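Local coordinates for Ice-binding protein isoform1a (Antarctomyces psychrotrophicus, PDB 7BWX), which probably binds ice as an antifreeze protein, docking to specific water molecules in the prism planes of the crystal through a right-handed beta-helix scaffold, at residues Asn34-Thr39 with Gln55-Asp60; Val108-Val113 with Ser140-Thr145; Phe128-Thr133 with Trp155-Ser160; Thr133-Ala138 with Ser160-Thr165; Lys149-Phe154 with Glu170-Ala175. The protein carries 1 engineered substitution. All blocks are in the same frame, centred on the assembly; numbering follows the deposited sequence.

Contact 1 (Asn34-Thr39 with Gln55-Asp60); sequences NGDMGT and QLHIND
The carboxylate of D36 meets the residue just before strand 56-58: OD1 of D36 accepts a hydrogen bond from the backbone N of Q55 at 2.7 Å, nearly straight at the hydrogen (175°) although the donor comes from above the carboxylate plane. With CG anti to its own carbonyl carbon (chi1 -66°), the side chain of D36 lies alongside that of Q55 and reaches this N-H. The second oxygen, OD2 of D36, receives a proton from a water 2.7 Å away, and the hydroxyl of S16 bonds to it as well. The same water lies in the plane of the H57 ring, 2.7 Å from NE2, and gives a weak bond to OE1 of Q55. Beyond this cluster the strands run parallel, M37 beside L56, G38 beside H57 and T39 beside I58; H57 N to M37 O, at 2.8 Å, is the shortest of the backbone bonds between them, whereas T39 N to H57 O is weak. On the face turned away from H57, CE of M37 packs at 3.7 Å against CD1 of L56. In the second shell D60, the N-cap of helix 61-79, fixes the ring: ND1 of H57 donates to the syn lone pair of D60 OD2 at 2.7 Å. An alanine in place of D36 would probably leave Q55 N without its acceptor and deprive the bridging water of one mate, loosening the tie from strand 36-39 to the imidazole. Held by one carboxylate directly and another through water, H57 is likely to have its protonated form stabilised.

Contact 2 (Val108-Val113 with Ser140-Thr145); sequences VGLDGV and SSIILT
The carbonyl oxygen of G112 is approached by three groups of the neighbouring coil. S141 N donates a hydrogen bond to G112 O at 3.0 Å, nearly along the C=O axis, while CA of S140 offers the same oxygen a C-H contact at 3.3 Å and CB of S140 comes up beside it. One residue further on the roles are exchanged, since CA of V113 points its hydrogen at the carbonyl O of S141, 3.2 Å away; V113 and S141 form a parallel bridge. CB of S140 also presses on the carbonyl O of L110 at 3.3 Å, and its hydroxyl is taken up by Y137 O. Two apolar pairs extend the contact. On the buried side CD2 of L110 lies 3.5 Å from CG1 of I142, the two side chains crossing at a slant; CG of L110 is anti to its backbone N (chi1 166°), which sends the methyl over to the isoleucine. On the exposed side CG1 of V113 meets CD1 of I143 at 3.9 Å. The isoleucine reaches it with CG1 tucked between its own backbone N and carbonyl carbon (chi1 66°). G112 has a positive phi (97°), at which a CB would jam against the carbonyl O of D111, so the turn itself calls for glycine. Both segments here leave one wall of the solenoid, strands 108-110 and 134-136, and enter the next, strands 113-117 and 141-145. Corners piled in register, with apolar side chains stacked from coil to coil, are a hallmark of the right-handed beta-helix.

Contact 3 (Phe128-Thr133 with Trp155-Ser160); sequences FQLATT and WIVGSS. With SO4 (sulfate ion), chain H.
F128 and W155 form the tight end of the contact, an offset stack in which the phenyl and the six-membered indole ring lie 4.3 Å apart between centroids with planes at 10°. CZ3 of W155 sits over one face of the phenyl, displaced toward its rim and 3.4 Å from F128 CG. CD1 of L130 lies at the edge of the indole, 4.1 Å from W155 CE3, and the bond from W155 NE1 to E170 O helps fix the rotation of the ring. An alanine in place of W155 would probably open a gap under the phenyl and leave E170 O without this donor.

Beside the rings the strands are bonded in parallel register, L130 N donating to I156 O at 2.9 Å. The turns that follow are more open to solvent and meet mainly through the backbone: S159 N reaches T132 O at 2.9 Å from above the carbonyl plane, and OG1 of T132 binds a sulfate, probably from the crystallisation liquor, through O1 at 2.7 Å. Strand 100-104 flanks the pair beside F128, where Y102 adds another ring, and strand 172-175 beside W155; Q129, on the other face, bonds to G77 and L80 at the end of helix 61-79.

Contact 4 (Thr133-Ala138 with Ser160-Thr165); sequences TLVTYA and SATLGT
V135 and T162 stand side by side on a parallel sheet that makes one wall of the right-handed beta-helix, CG2 of the valine 4.1 Å from CB of the threonine. On the other, buried face L134 is level with A161, their CB atoms 4.4 Å apart. The strands run within 4° of parallel and are knit by alternating backbone bonds: L134 N to S160 O, T162 N to L134 O at 2.8 Å, and T136 N to T162 O at 2.9 Å. At the next step a side chain takes over. OG1 of T136, placed between its own backbone N and carbonyl carbon (chi1 75°), accepts the N-H of G164 at 2.9 Å, where the carbonyl O of T136 lies close but at a poor angle for a bond. That hydroxyl also rests on CA of L163, while the two side chains cross, CG2 of T136 4.1 Å from CD2 of L163. G164 is hemmed in here, because a CB would run into the carbonyl O of T136. Past it the segments stay abreast, CB of A138 lying 3.4 Å from OG1 of T165. The ring of Y137 folds back with one face over CG1 of V135. Strand 108-110 borders the pair next to strand 134-136, with V108 against L134, and strand 179-181 borders it next to strand 161-163; inside the coil L163 packs on I187 and L191 of strand 186-192.

Contact 5 (Lys149-Phe154 with Glu170-Ala175); sequences KANNVF and EGNVIA
N172 packs its side chain along the ring of F154, and of the residues here it has the most surface buried by the contact. ND2 of N172 lies 3.5 Å from F154 CE1, with amide and ring planes 40° apart, and both side chains run the same way from paired strands. N172 has CG anti to its carbonyl carbon (chi1 -59°), which carries the amide over to the 3-10 turn, where it crosses the amide of N151 with the planes 81° apart. OD1 of N172 takes a bond of 2.7 Å from a water that, more weakly, also nears OD1 of N151, though more acceptors compete for this water than it has protons. The backbone of N172 is held too: N of N172 donates to V153 O at 2.9 Å, almost perfectly straight. F154 extends the packing forward, CD1 of F154, at the ring edge, meeting CD1 of I174 at 4.3 Å.

A150 covers the other end. CB of A150 sits 3.3 Å from OE1 of E170, and the carbonyl O of A150, which accepts the N-H of V153, receives a C-H contact from CA of G171 at 3.4 Å. The chain turns its corner at G171, where a CB would collide with CG1 of V153 and with the carbonyl O of E170. Polar groups thus share a buried seam with apolar ones. The acid is covered by a methyl on one oxygen while H168 and N188 bond to the other, and these partners would probably offset the cost of burying its charge; the amide of N172, flanked by a ring, has a water within hydrogen-bonding distance of its oxygen.

Contacts 2 to 5 belong to successive coils of one beta-helix and interlock. Contacts 3 and 4 share T133 and S160, their centres about 11 Å apart, and follow the same two coils round a corner from wall to wall. Contacts 3 and 5 both use strand 153-157, W155 N lying 2.8 Å from N172 O. Contact 2 joins contact 4 through neighbouring strands, L110 N being 3.0 Å from V135 O, and reaches the core of contact 3 where I142 touches W155. The sulfate at T132 marks the solvent side where contacts 3 and 4 meet. Contact 1 stands apart, its centre about 28 Å from that of contact 2, beyond the chain's centre.

Contact 1 (Asn34-Thr39 with Gln55-Asp60)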
# COMPACT_ATOMS: atom_id res chain seq x y z
N ASN A 34 -5.78 -11.59 3.63
CA ASN A 34 -5.55 -11.94 5.05
C ASN A 34 -5.57 -10.65 5.86
O ASN A 34 -4.52 -10.10 6.20
CB ASN A 34 -4.26 -12.74 5.27
CG ASN A 34 -4.28 -14.05 4.52
OD1 ASN A 34 -5.24 -14.81 4.64
ND2 ASN A 34 -3.25 -14.27 3.70
N GLY A 35 -6.77 -10.19 6.15
CA GLY A 35 -7.03 -8.88 6.75
C GLY A 35 -8.50 -8.55 6.59
O GLY A 35 -9.23 -9.31 5.99
N ASP A 36 -8.88 -7.40 7.09
CA ASP A 36 -10.25 -6.88 6.97
C ASP A 36 -10.40 -6.26 5.59
O ASP A 36 -9.37 -5.90 4.95
CB ASP A 36 -10.53 -5.88 8.08
CG ASP A 36 -10.53 -6.47 9.48
OD1 ASP A 36 -10.60 -7.70 9.62
OD2 ASP A 36 -10.48 -5.65 10.43
N MET A 37 -11.63 -6.15 5.12
CA MET A 37 -11.94 -5.48 3.84
C MET A 37 -13.14 -4.58 4.07
O MET A 37 -14.06 -4.95 4.84
CB MET A 37 -12.24 -6.46 2.72
CG MET A 37 -12.47 -5.78 1.39
SD MET A 37 -12.22 -6.96 0.05
CE MET A 37 -13.54 -8.11 0.41
N GLY A 38 -13.09 -3.38 3.48
CA GLY A 38 -14.24 -2.50 3.64
C GLY A 38 -14.38 -1.47 2.54
O GLY A 38 -13.43 -1.20 1.80
N THR A 39 -15.56 -0.87 2.53
CA THR A 39 -15.92 0.25 1.68
C THR A 39 -16.79 1.19 2.52
O THR A 39 -17.22 0.79 3.59
CB THR A 39 -16.73 -0.23 0.47
OG1 THR A 39 -18.07 -0.54 0.89
CG2 THR A 39 -16.15 -1.46 -0.18
N GLN A 55 -12.44 -9.54 8.80
CA GLN A 55 -13.87 -9.11 8.88
C GLN A 55 -14.20 -8.21 7.68
O GLN A 55 -13.38 -7.36 7.31
CB GLN A 55 -14.09 -8.35 10.19
CG GLN A 55 -14.07 -9.25 11.43
CD GLN A 55 -14.45 -8.44 12.65
OE1 GLN A 55 -13.59 -8.11 13.48
NE2 GLN A 55 -15.72 -8.04 12.74
N LEU A 56 -15.39 -8.36 7.14
CA LEU A 56 -15.93 -7.50 6.08
C LEU A 56 -16.66 -6.34 6.75
O LEU A 56 -17.46 -6.57 7.66
CB LEU A 56 -16.79 -8.41 5.21
CG LEU A 56 -17.23 -7.90 3.86
CD1 LEU A 56 -16.07 -7.33 3.04
CD2 LEU A 56 -17.92 -9.02 3.12
N HIS A 57 -16.34 -5.11 6.41
CA HIS A 57 -17.01 -3.92 6.98
C HIS A 57 -17.50 -3.08 5.81
O HIS A 57 -16.73 -2.25 5.31
CB HIS A 57 -16.06 -3.15 7.88
CG HIS A 57 -15.69 -3.86 9.14
ND1 HIS A 57 -16.55 -3.92 10.21
CD2 HIS A 57 -14.51 -4.45 9.53
CE1 HIS A 57 -15.97 -4.58 11.21
NE2 HIS A 57 -14.70 -4.90 10.83
N ILE A 58 -18.69 -3.36 5.33
CA ILE A 58 -19.30 -2.55 4.25
C ILE A 58 -20.23 -1.53 4.91
O ILE A 58 -21.39 -1.87 5.31
CB ILE A 58 -19.98 -3.41 3.19
CG1 ILE A 58 -19.03 -4.50 2.68
CG2 ILE A 58 -20.51 -2.54 2.08
CD1 ILE A 58 -19.65 -5.46 1.70
N ASN A 59 -19.73 -0.33 5.03
CA ASN A 59 -20.50 0.83 5.48
C ASN A 59 -21.04 0.61 6.89
O ASN A 59 -22.28 0.68 7.09
CB ASN A 59 -21.60 1.18 4.48
CG ASN A 59 -22.10 2.59 4.76
OD1 ASN A 59 -21.36 3.39 5.35
ND2 ASN A 59 -23.31 2.91 4.33
N ASP A 60 -20.15 0.42 7.87
CA ASP A 60 -20.54 0.44 9.30
C ASP A 60 -19.65 1.49 9.99
O ASP A 60 -18.86 2.18 9.29
CB ASP A 60 -20.49 -0.97 9.87
CG ASP A 60 -19.11 -1.64 9.76
OD1 ASP A 60 -18.10 -0.91 9.50
OD2 ASP A 60 -19.05 -2.87 9.93
O HOH W 1 -12.52 -5.81 12.22

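Contact 2 (Val108-Val113 with Ser140-Thr145)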
# COMPACT_ATOMS: atom_id res chain seq x y z
N VAL A 108 6.81 7.47 -10.77
CA VAL A 108 7.91 6.54 -10.43
C VAL A 108 7.51 5.12 -10.81
O VAL A 108 6.31 4.76 -10.75
CB VAL A 108 8.34 6.61 -8.96
CG1 VAL A 108 8.72 8.02 -8.55
CG2 VAL A 108 7.28 6.08 -8.04
N GLY A 109 8.52 4.36 -11.19
CA GLY A 109 8.44 2.94 -11.55
C GLY A 109 9.37 2.14 -10.69
O GLY A 109 10.40 2.68 -10.26
N LEU A 110 9.03 0.88 -10.46
CA LEU A 110 9.89 -0.09 -9.76
C LEU A 110 10.00 -1.31 -10.66
O LEU A 110 9.05 -2.09 -10.78
CB LEU A 110 9.33 -0.41 -8.38
CG LEU A 110 9.89 -1.63 -7.64
CD1 LEU A 110 11.39 -1.70 -7.72
CD2 LEU A 110 9.43 -1.53 -6.20
N ASP A 111 11.14 -1.42 -11.32
CA ASP A 111 11.54 -2.57 -12.14
C ASP A 111 12.74 -3.19 -11.44
O ASP A 111 13.69 -2.45 -11.15
CB ASP A 111 11.84 -2.08 -13.56
CG ASP A 111 12.02 -3.18 -14.56
OD1 ASP A 111 11.55 -4.32 -14.31
OD2 ASP A 111 12.56 -2.88 -15.61
N GLY A 112 12.68 -4.46 -11.10
CA GLY A 112 13.76 -5.15 -10.36
C GLY A 112 13.47 -5.19 -8.89
O GLY A 112 12.32 -5.47 -8.52
N VAL A 113 14.44 -4.91 -8.06
CA VAL A 113 14.33 -5.14 -6.62
C VAL A 113 14.66 -3.85 -5.91
O VAL A 113 15.69 -3.24 -6.21
CB VAL A 113 15.25 -6.29 -6.15
CG1 VAL A 113 15.21 -6.47 -4.64
CG2 VAL A 113 14.91 -7.57 -6.86
N SER A 140 8.56 -7.57 -10.14
CA SER A 140 9.33 -6.66 -9.28
C SER A 140 9.15 -7.09 -7.82
O SER A 140 8.14 -7.73 -7.49
CB SER A 140 8.97 -5.19 -9.52
OG SER A 140 7.62 -4.92 -9.12
N SER A 141 10.06 -6.70 -6.94
CA SER A 141 9.97 -7.06 -5.52
C SER A 141 10.57 -6.01 -4.63
O SER A 141 11.59 -5.39 -4.96
CB SER A 141 10.62 -8.39 -5.28
OG SER A 141 10.18 -8.91 -4.05
N ILE A 142 9.98 -5.89 -3.48
CA ILE A 142 10.51 -5.08 -2.36
C ILE A 142 10.92 -6.05 -1.26
O ILE A 142 10.10 -6.88 -0.87
CB ILE A 142 9.45 -4.07 -1.91
CG1 ILE A 142 9.13 -3.10 -3.05
CG2 ILE A 142 9.91 -3.34 -0.64
CD1 ILE A 142 7.80 -2.40 -2.94
N ILE A 143 12.12 -5.91 -0.75
CA ILE A 143 12.65 -6.80 0.31
C ILE A 143 13.11 -5.96 1.50
O ILE A 143 13.43 -4.73 1.35
CB ILE A 143 13.77 -7.69 -0.25
CG1 ILE A 143 15.01 -6.91 -0.66
CG2 ILE A 143 13.26 -8.55 -1.38
CD1 ILE A 143 16.15 -7.83 -1.10
N LEU A 144 13.11 -6.60 2.64
CA LEU A 144 13.46 -6.00 3.93
C LEU A 144 14.78 -6.60 4.42
O LEU A 144 14.85 -7.83 4.48
CB LEU A 144 12.36 -6.35 4.92
CG LEU A 144 10.93 -6.00 4.47
CD1 LEU A 144 9.94 -6.54 5.48
CD2 LEU A 144 10.78 -4.51 4.24
N THR A 145 15.72 -5.78 4.87
CA THR A 145 16.98 -6.31 5.48
C THR A 145 17.23 -5.62 6.82
O THR A 145 16.68 -4.53 7.05
CB THR A 145 18.15 -6.14 4.52
OG1 THR A 145 18.33 -4.73 4.35
CG2 THR A 145 17.90 -6.83 3.19

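Contact 3 (Phe128-Thr133 with Trp155-Ser160)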
# COMPACT_ATOMS: atom_id res chain seq x y z
N PHE A 128 7.46 7.05 1.44
CA PHE A 128 7.66 7.43 0.05
C PHE A 128 6.56 8.40 -0.32
O PHE A 128 5.41 7.98 -0.47
CB PHE A 128 7.75 6.18 -0.81
CG PHE A 128 9.00 5.38 -0.52
CD1 PHE A 128 10.18 5.66 -1.19
CD2 PHE A 128 8.98 4.35 0.40
CE1 PHE A 128 11.35 4.94 -0.90
CE2 PHE A 128 10.12 3.60 0.66
CZ PHE A 128 11.30 3.91 0.01
N GLN A 129 6.96 9.64 -0.59
CA GLN A 129 6.06 10.74 -1.01
C GLN A 129 6.11 10.77 -2.52
O GLN A 129 7.06 11.42 -3.08
CB GLN A 129 6.45 12.07 -0.37
CG GLN A 129 6.48 12.03 1.14
CD GLN A 129 6.91 13.37 1.70
OE1 GLN A 129 7.91 13.93 1.24
NE2 GLN A 129 6.19 13.87 2.69
N LEU A 130 5.21 10.04 -3.17
CA LEU A 130 5.16 9.93 -4.64
C LEU A 130 4.11 10.91 -5.15
O LEU A 130 2.93 10.73 -4.90
CB LEU A 130 4.87 8.47 -5.03
CG LEU A 130 5.75 7.43 -4.33
CD1 LEU A 130 5.45 6.02 -4.81
CD2 LEU A 130 7.24 7.72 -4.51
N ALA A 131 4.54 12.02 -5.75
CA ALA A 131 3.61 13.11 -6.08
C ALA A 131 2.51 12.63 -7.03
O ALA A 131 1.43 13.21 -6.95
CB ALA A 131 4.32 14.30 -6.66
N THR A 132 2.75 11.70 -7.95
CA THR A 132 1.72 11.24 -8.90
C THR A 132 1.57 9.71 -8.81
O THR A 132 1.13 9.23 -7.75
CB THR A 132 1.95 11.75 -10.32
OG1 THR A 132 3.16 11.22 -10.86
CG2 THR A 132 1.93 13.27 -10.39
N THR A 133 1.90 8.99 -9.88
CA THR A 133 1.65 7.54 -10.02
C THR A 133 2.80 6.71 -9.44
O THR A 133 3.99 7.18 -9.35
CB THR A 133 1.39 7.18 -11.48
OG1 THR A 133 2.50 7.69 -12.20
CG2 THR A 133 0.09 7.74 -12.02
N TRP A 155 3.76 3.87 1.39
CA TRP A 155 3.75 4.32 -0.01
C TRP A 155 2.62 5.35 -0.16
O TRP A 155 1.45 4.95 -0.17
CB TRP A 155 3.54 3.14 -0.95
CG TRP A 155 4.58 2.09 -0.77
CD1 TRP A 155 4.52 0.96 0.00
CD2 TRP A 155 5.91 2.16 -1.30
NE1 TRP A 155 5.71 0.28 -0.07
CE2 TRP A 155 6.58 0.99 -0.87
CE3 TRP A 155 6.55 3.04 -2.18
CZ2 TRP A 155 7.90 0.73 -1.22
CZ3 TRP A 155 7.87 2.80 -2.50
CH2 TRP A 155 8.53 1.66 -2.01
N ILE A 156 2.95 6.63 -0.11
CA ILE A 156 1.95 7.74 -0.17
C ILE A 156 1.83 8.12 -1.63
O ILE A 156 2.77 8.81 -2.19
CB ILE A 156 2.34 8.91 0.74
CG1 ILE A 156 2.68 8.46 2.16
CG2 ILE A 156 1.23 9.95 0.73
CD1 ILE A 156 1.59 7.74 2.87
N VAL A 157 0.84 7.54 -2.29
CA VAL A 157 0.72 7.64 -3.76
C VAL A 157 -0.22 8.81 -4.10
O VAL A 157 -1.46 8.72 -3.79
CB VAL A 157 0.24 6.31 -4.34
CG1 VAL A 157 0.05 6.39 -5.84
CG2 VAL A 157 1.20 5.16 -3.98
N GLY A 158 0.34 9.84 -4.74
CA GLY A 158 -0.32 11.14 -4.98
C GLY A 158 -1.50 11.02 -5.91
O GLY A 158 -2.46 11.80 -5.72
N SER A 159 -1.52 10.06 -6.85
CA SER A 159 -2.72 9.72 -7.65
C SER A 159 -3.05 8.22 -7.50
O SER A 159 -3.66 7.84 -6.46
CB SER A 159 -2.63 10.16 -9.08
OG SER A 159 -1.48 9.61 -9.73
N SER A 160 -2.62 7.39 -8.46
CA SER A 160 -3.03 5.97 -8.52
C SER A 160 -1.81 5.06 -8.58
O SER A 160 -0.75 5.47 -9.09
CB SER A 160 -3.96 5.75 -9.68
OG SER A 160 -5.17 6.48 -9.51
S SO4 H . 3.91 12.74 -14.16
O1 SO4 H . 2.90 11.93 -13.46
O2 SO4 H . 4.06 12.24 -15.51
O3 SO4 H . 3.46 14.12 -14.18
O4 SO4 H . 5.23 12.68 -13.52

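Contact 4 (Thr133-Ala138 with Ser160-Thr165)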
# COMPACT_ATOMS: atom_id res chain seq x y z
N THR A 133 1.90 8.99 -9.88
CA THR A 133 1.65 7.54 -10.02
C THR A 133 2.80 6.71 -9.44
O THR A 133 3.99 7.18 -9.35
CB THR A 133 1.39 7.18 -11.48
OG1 THR A 133 2.50 7.69 -12.20
CG2 THR A 133 0.09 7.74 -12.02
N LEU A 134 2.45 5.50 -9.03
CA LEU A 134 3.40 4.41 -8.73
C LEU A 134 3.01 3.28 -9.66
O LEU A 134 1.86 2.83 -9.63
CB LEU A 134 3.31 3.98 -7.26
CG LEU A 134 4.06 2.67 -6.94
CD1 LEU A 134 5.55 2.83 -7.08
CD2 LEU A 134 3.73 2.21 -5.54
N VAL A 135 3.96 2.82 -10.46
CA VAL A 135 3.80 1.59 -11.27
C VAL A 135 4.94 0.64 -10.90
O VAL A 135 6.13 1.03 -11.03
CB VAL A 135 3.82 1.90 -12.76
CG1 VAL A 135 3.79 0.61 -13.57
CG2 VAL A 135 2.67 2.82 -13.16
N THR A 136 4.61 -0.55 -10.46
CA THR A 136 5.60 -1.64 -10.24
C THR A 136 5.49 -2.56 -11.44
O THR A 136 4.37 -2.79 -11.97
CB THR A 136 5.43 -2.26 -8.86
OG1 THR A 136 4.28 -3.12 -8.85
CG2 THR A 136 5.37 -1.21 -7.78
N TYR A 137 6.64 -3.07 -11.90
CA TYR A 137 6.70 -3.91 -13.12
C TYR A 137 6.54 -5.38 -12.72
O TYR A 137 6.62 -5.73 -11.54
CB TYR A 137 7.94 -3.53 -13.94
CG TYR A 137 7.74 -2.16 -14.54
CD1 TYR A 137 6.82 -1.99 -15.57
CD2 TYR A 137 8.26 -1.03 -13.95
CE1 TYR A 137 6.53 -0.73 -16.10
CE2 TYR A 137 8.05 0.22 -14.50
CZ TYR A 137 7.16 0.38 -15.55
OH TYR A 137 6.86 1.62 -16.06
N ALA A 138 6.30 -6.20 -13.73
CA ALA A 138 6.10 -7.65 -13.62
C ALA A 138 7.30 -8.22 -12.85
O ALA A 138 8.48 -7.81 -13.11
CB ALA A 138 5.89 -8.28 -14.98
N SER A 160 -2.62 7.39 -8.46
CA SER A 160 -3.03 5.97 -8.52
C SER A 160 -1.81 5.06 -8.58
O SER A 160 -0.75 5.47 -9.09
CB SER A 160 -3.96 5.75 -9.68
OG SER A 160 -5.17 6.48 -9.51
N ALA A 161 -1.97 3.87 -8.00
CA ALA A 161 -0.94 2.82 -7.97
C ALA A 161 -1.38 1.69 -8.89
O ALA A 161 -2.55 1.23 -8.82
CB ALA A 161 -0.69 2.33 -6.57
N THR A 162 -0.41 1.19 -9.67
CA THR A 162 -0.56 -0.01 -10.51
C THR A 162 0.50 -1.00 -10.04
O THR A 162 1.71 -0.69 -10.23
CB THR A 162 -0.44 0.34 -12.00
OG1 THR A 162 -1.26 1.45 -12.34
CG2 THR A 162 -0.75 -0.85 -12.87
N LEU A 163 0.10 -2.13 -9.46
CA LEU A 163 1.08 -3.14 -8.99
C LEU A 163 1.18 -4.22 -10.08
O LEU A 163 0.15 -4.81 -10.48
CB LEU A 163 0.67 -3.66 -7.61
CG LEU A 163 0.36 -2.59 -6.57
CD1 LEU A 163 0.06 -3.23 -5.24
CD2 LEU A 163 1.53 -1.61 -6.45
N GLY A 164 2.38 -4.48 -10.57
CA GLY A 164 2.50 -5.30 -11.80
C GLY A 164 2.23 -6.78 -11.57
O GLY A 164 2.22 -7.24 -10.39
N THR A 165 2.07 -7.54 -12.64
CA THR A 165 1.75 -9.00 -12.59
C THR A 165 2.89 -9.74 -11.88
O THR A 165 4.08 -9.48 -12.17
CB THR A 165 1.48 -9.58 -13.98
OG1 THR A 165 2.65 -9.30 -14.75
CG2 THR A 165 0.28 -8.95 -14.65

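Contact 5 (Lys149-Phe154 with Glu170-Ala175)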
# COMPACT_ATOMS: atom_id res chain seq x y z
N LYS A 149 10.82 -3.49 8.99
CA LYS A 149 9.46 -4.09 9.14
C LYS A 149 8.47 -3.51 8.13
O LYS A 149 8.41 -2.28 8.01
CB LYS A 149 8.96 -3.78 10.54
CG LYS A 149 9.76 -4.45 11.64
CD LYS A 149 8.95 -4.61 12.86
CE LYS A 149 9.00 -3.39 13.76
NZ LYS A 149 8.41 -3.68 15.10
N ALA A 150 7.71 -4.36 7.45
CA ALA A 150 6.72 -3.95 6.42
C ALA A 150 5.75 -2.93 7.00
O ALA A 150 5.37 -1.96 6.31
CB ALA A 150 5.96 -5.15 5.94
N ASN A 151 5.35 -3.12 8.26
CA ASN A 151 4.32 -2.25 8.86
C ASN A 151 4.88 -0.85 9.10
O ASN A 151 4.10 0.01 9.44
CB ASN A 151 3.74 -2.87 10.12
CG ASN A 151 2.35 -2.35 10.42
OD1 ASN A 151 1.53 -2.16 9.50
ND2 ASN A 151 2.14 -2.02 11.68
N ASN A 152 6.18 -0.61 8.88
CA ASN A 152 6.82 0.72 9.07
C ASN A 152 7.17 1.33 7.72
O ASN A 152 7.92 2.34 7.70
CB ASN A 152 8.07 0.64 9.96
CG ASN A 152 7.77 0.37 11.42
OD1 ASN A 152 6.65 0.50 11.88
ND2 ASN A 152 8.81 0.06 12.17
N VAL A 153 6.57 0.83 6.63
CA VAL A 153 6.78 1.30 5.26
C VAL A 153 5.46 1.86 4.74
O VAL A 153 4.46 1.15 4.86
CB VAL A 153 7.28 0.13 4.41
CG1 VAL A 153 7.40 0.54 2.96
CG2 VAL A 153 8.59 -0.42 4.95
N PHE A 154 5.47 3.09 4.24
CA PHE A 154 4.28 3.82 3.74
C PHE A 154 4.57 4.32 2.33
O PHE A 154 5.54 5.10 2.12
CB PHE A 154 3.96 4.96 4.70
CG PHE A 154 3.72 4.47 6.10
CD1 PHE A 154 2.46 4.05 6.49
CD2 PHE A 154 4.76 4.41 7.01
CE1 PHE A 154 2.23 3.59 7.78
CE2 PHE A 154 4.53 3.92 8.29
CZ PHE A 154 3.27 3.52 8.67
N GLU A 170 6.04 -4.81 -0.10
CA GLU A 170 6.03 -4.72 1.36
C GLU A 170 5.58 -3.29 1.66
O GLU A 170 6.15 -2.34 1.08
CB GLU A 170 7.41 -5.04 1.95
CG GLU A 170 7.92 -6.45 1.61
CD GLU A 170 7.45 -7.55 2.53
OE1 GLU A 170 7.01 -7.22 3.66
OE2 GLU A 170 7.53 -8.75 2.16
N GLY A 171 4.61 -3.16 2.55
CA GLY A 171 4.25 -1.86 3.10
C GLY A 171 2.79 -1.48 2.90
O GLY A 171 2.03 -2.24 2.30
N ASN A 172 2.44 -0.32 3.46
CA ASN A 172 1.07 0.26 3.45
C ASN A 172 0.97 1.22 2.26
O ASN A 172 1.70 2.20 2.22
CB ASN A 172 0.79 0.91 4.80
CG ASN A 172 0.89 -0.07 5.94
OD1 ASN A 172 0.18 -1.07 5.97
ND2 ASN A 172 1.76 0.23 6.90
N VAL A 173 0.17 0.85 1.28
CA VAL A 173 -0.09 1.64 0.09
C VAL A 173 -1.29 2.51 0.44
O VAL A 173 -2.38 1.96 0.57
CB VAL A 173 -0.34 0.78 -1.15
CG1 VAL A 173 -0.58 1.67 -2.36
CG2 VAL A 173 0.81 -0.21 -1.42
N ILE A 174 -1.07 3.81 0.54
CA ILE A 174 -2.13 4.82 0.80
C ILE A 174 -2.20 5.72 -0.43
O ILE A 174 -1.34 6.57 -0.63
CB ILE A 174 -1.86 5.58 2.09
CG1 ILE A 174 -1.39 4.64 3.19
CG2 ILE A 174 -3.12 6.34 2.46
CD1 ILE A 174 -1.17 5.35 4.53
N ALA A 175 -3.10 5.38 -1.33
CA ALA A 175 -3.24 6.10 -2.60
C ALA A 175 -4.37 7.13 -2.51
O ALA A 175 -5.41 6.84 -1.95
CB ALA A 175 -3.53 5.11 -3.69
O HOH W 2 -1.47 -1.89 7.89